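Local coordinates for alcohol dehydrogenase superfamily protein (Novosphingobium aromaticivorans, PDB 3GAZ) that probably catalyses an NADP-dependent oxidation or reduction, as a member of the alcohol dehydrogenase superfamily, at residues R300-T305 with R326-I331. Sequence-based numbering, arbitrary orientation.
Sequences RLDPRT and RQRGKI
Asp302 reaches across to the 326-331 loop and illustrates how one buried carboxylate can tie two segments together. Its CG stands anti to the backbone N (chi1 -175°), and OD2 takes the Arg328 N-H through its anti lone pair, with Arg328 N to Asp302 OD2 at 3.0 Å. Arg304 grips the same carboxylate side-on: NE bonds to OD1, while NH2 meets Asp302 OD2 at 2.8 Å from above the carboxylate plane. OD1 also accepts a bond from the backbone N of Arg304, closing an Asx turn. The in-plane edge of the Arg304 guanidinium extends to Arg326 O by a weak bond. Alongside Asp302, Ile331 lays CD1 3.6 Å from Asp302 CB. Nearer Gly329, a single beta bridge pairs Leu301 with Lys330: Lys330 N donates to Arg300 O (2.7 Å) and Asp302 N to Lys330 O (2.9 Å). The extended Arg300 chain runs over Gly329, CG 3.4 Å from Gly329 CA, before its guanidinium forms a salt bridge with Asp186. An alanine in place of Asp302 would probably leave Arg328 N without its acceptor and the Arg304 guanidinium without its salt bridge, and undo the Asx turn. With four donors converging on it, the carboxylate is likely to remain ionised, and its bonds link the loops that lead into parallel strands 306-307 and 332-334.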
loop_
_atom_site.group_PDB
_atom_site.type_symbol
_atom_site.label_atom_id
_atom_site.label_comp_id
_atom_site.label_asym_id
_atom_site.label_seq_id
_atom_site.Cartn_x
_atom_site.Cartn_y
_atom_site.Cartn_z
ATOM N N ARG A 300 25.690 12.654 6.501
ATOM C CA ARG A 300 26.042 12.874 7.894
ATOM C C ARG A 300 25.527 11.636 8.616
ATOM O O ARG A 300 24.319 11.432 8.740
ATOM C CB ARG A 300 25.363 14.135 8.444
ATOM C CG ARG A 300 25.994 14.627 9.738
ATOM C CD ARG A 300 25.261 15.821 10.327
ATOM N NE ARG A 300 25.998 16.387 11.451
ATOM C CZ ARG A 300 25.518 17.315 12.273
ATOM N NH1 ARG A 300 24.286 17.784 12.101
ATOM N NH2 ARG A 300 26.275 17.784 13.261
ATOM N N LEU A 301 26.453 10.809 9.086
ATOM C CA LEU A 301 26.105 9.565 9.754
ATOM C C LEU A 301 26.492 9.540 11.229
ATOM O O LEU A 301 27.664 9.698 11.570
ATOM C CB LEU A 301 26.789 8.406 9.020
ATOM C CG LEU A 301 26.662 6.982 9.559
ATOM C CD1 LEU A 301 25.207 6.539 9.514
ATOM C CD2 LEU A 301 27.519 6.055 8.720
ATOM N N ASP A 302 25.504 9.348 12.100
ATOM C CA ASP A 302 25.769 9.277 13.538
ATOM C C ASP A 302 26.631 8.019 13.724
ATOM O O ASP A 302 26.292 6.948 13.216
ATOM C CB ASP A 302 24.447 9.168 14.308
ATOM C CG ASP A 302 24.635 9.205 15.814
ATOM O OD1 ASP A 302 25.272 8.281 16.362
ATOM O OD2 ASP A 302 24.139 10.161 16.453
ATOM N N PRO A 303 27.763 8.141 14.443
ATOM C CA PRO A 303 28.711 7.047 14.709
ATOM C C PRO A 303 28.133 5.816 15.394
ATOM O O PRO A 303 28.689 4.727 15.282
ATOM C CB PRO A 303 29.785 7.711 15.577
ATOM C CG PRO A 303 29.652 9.175 15.274
ATOM C CD PRO A 303 28.167 9.360 15.166
ATOM N N ARG A 304 27.028 5.988 16.111
ATOM C CA ARG A 304 26.398 4.877 16.814
ATOM C C ARG A 304 25.917 3.767 15.881
ATOM O O ARG A 304 25.451 4.035 14.772
ATOM C CB ARG A 304 25.224 5.388 17.651
ATOM C CG ARG A 304 25.650 6.073 18.943
ATOM C CD ARG A 304 24.467 6.689 19.659
ATOM N NE ARG A 304 23.964 7.872 18.967
ATOM C CZ ARG A 304 22.952 8.619 19.401
ATOM N NH1 ARG A 304 22.327 8.302 20.526
ATOM N NH2 ARG A 304 22.577 9.695 18.719
ATOM N N THR A 305 26.037 2.521 16.336
ATOM C CA THR A 305 25.598 1.372 15.549
ATOM C C THR A 305 24.477 0.625 16.266
ATOM O O THR A 305 24.375 0.666 17.499
ATOM C CB THR A 305 26.765 0.397 15.264
ATOM O OG1 THR A 305 27.401 0.025 16.494
ATOM C CG2 THR A 305 27.791 1.053 14.344
ATOM N N ARG A 326 20.010 12.833 20.929
ATOM C CA ARG A 326 19.432 12.888 19.593
ATOM C C ARG A 326 20.495 12.603 18.532
ATOM O O ARG A 326 21.677 12.897 18.722
ATOM C CB ARG A 326 18.813 14.268 19.335
ATOM C CG ARG A 326 18.142 14.403 17.969
ATOM C CD ARG A 326 16.627 14.418 18.080
ATOM N NE ARG A 326 15.975 14.210 16.789
ATOM C CZ ARG A 326 14.660 14.277 16.591
ATOM N NH1 ARG A 326 13.845 14.556 17.602
ATOM N NH2 ARG A 326 14.156 14.047 15.384
ATOM N N GLN A 327 20.065 12.039 17.408
ATOM C CA GLN A 327 20.988 11.730 16.329
ATOM C C GLN A 327 21.733 12.970 15.856
ATOM O O GLN A 327 21.168 14.061 15.786
ATOM C CB GLN A 327 20.243 11.108 15.136
ATOM C CG GLN A 327 19.057 11.933 14.623
ATOM C CD GLN A 327 18.463 11.381 13.328
ATOM O OE1 GLN A 327 18.504 10.176 13.068
ATOM N NE2 GLN A 327 17.891 12.263 12.520
ATOM N N ARG A 328 23.011 12.790 15.552
ATOM C CA ARG A 328 23.848 13.863 15.029
ATOM C C ARG A 328 24.185 13.298 13.664
ATOM O O ARG A 328 25.185 12.607 13.475
ATOM C CB ARG A 328 25.094 14.047 15.897
ATOM C CG ARG A 328 24.763 14.479 17.327
ATOM C CD ARG A 328 26.011 14.762 18.165
ATOM N NE ARG A 328 26.946 13.639 18.148
ATOM C CZ ARG A 328 27.846 13.425 17.192
ATOM N NH1 ARG A 328 27.950 14.264 16.166
ATOM N NH2 ARG A 328 28.632 12.363 17.249
ATOM N N GLY A 329 23.314 13.600 12.712
ATOM C CA GLY A 329 23.443 13.048 11.385
ATOM C C GLY A 329 22.340 12.004 11.433
ATOM O O GLY A 329 21.486 12.076 12.315
ATOM N N LYS A 330 22.339 11.029 10.534
ATOM C CA LYS A 330 21.277 10.034 10.552
ATOM C C LYS A 330 21.701 8.707 11.184
ATOM O O LYS A 330 22.889 8.436 11.356
ATOM C CB LYS A 330 20.739 9.834 9.127
ATOM C CG LYS A 330 20.061 11.096 8.566
ATOM C CD LYS A 330 19.555 10.922 7.132
ATOM C CE LYS A 330 18.587 9.746 7.009
ATOM N NZ LYS A 330 17.408 9.887 7.905
ATOM N N ILE A 331 20.709 7.895 11.542
ATOM C CA ILE A 331 20.938 6.604 12.175
ATOM C C ILE A 331 20.754 5.462 11.185
ATOM O O ILE A 331 19.750 5.403 10.470
ATOM C CB ILE A 331 19.946 6.369 13.344
ATOM C CG1 ILE A 331 20.114 7.455 14.408
ATOM C CG2 ILE A 331 20.157 4.978 13.934
ATOM C CD1 ILE A 331 21.437 7.404 15.157
HETATM O O HOH W 1 27.713 12.568 12.639
#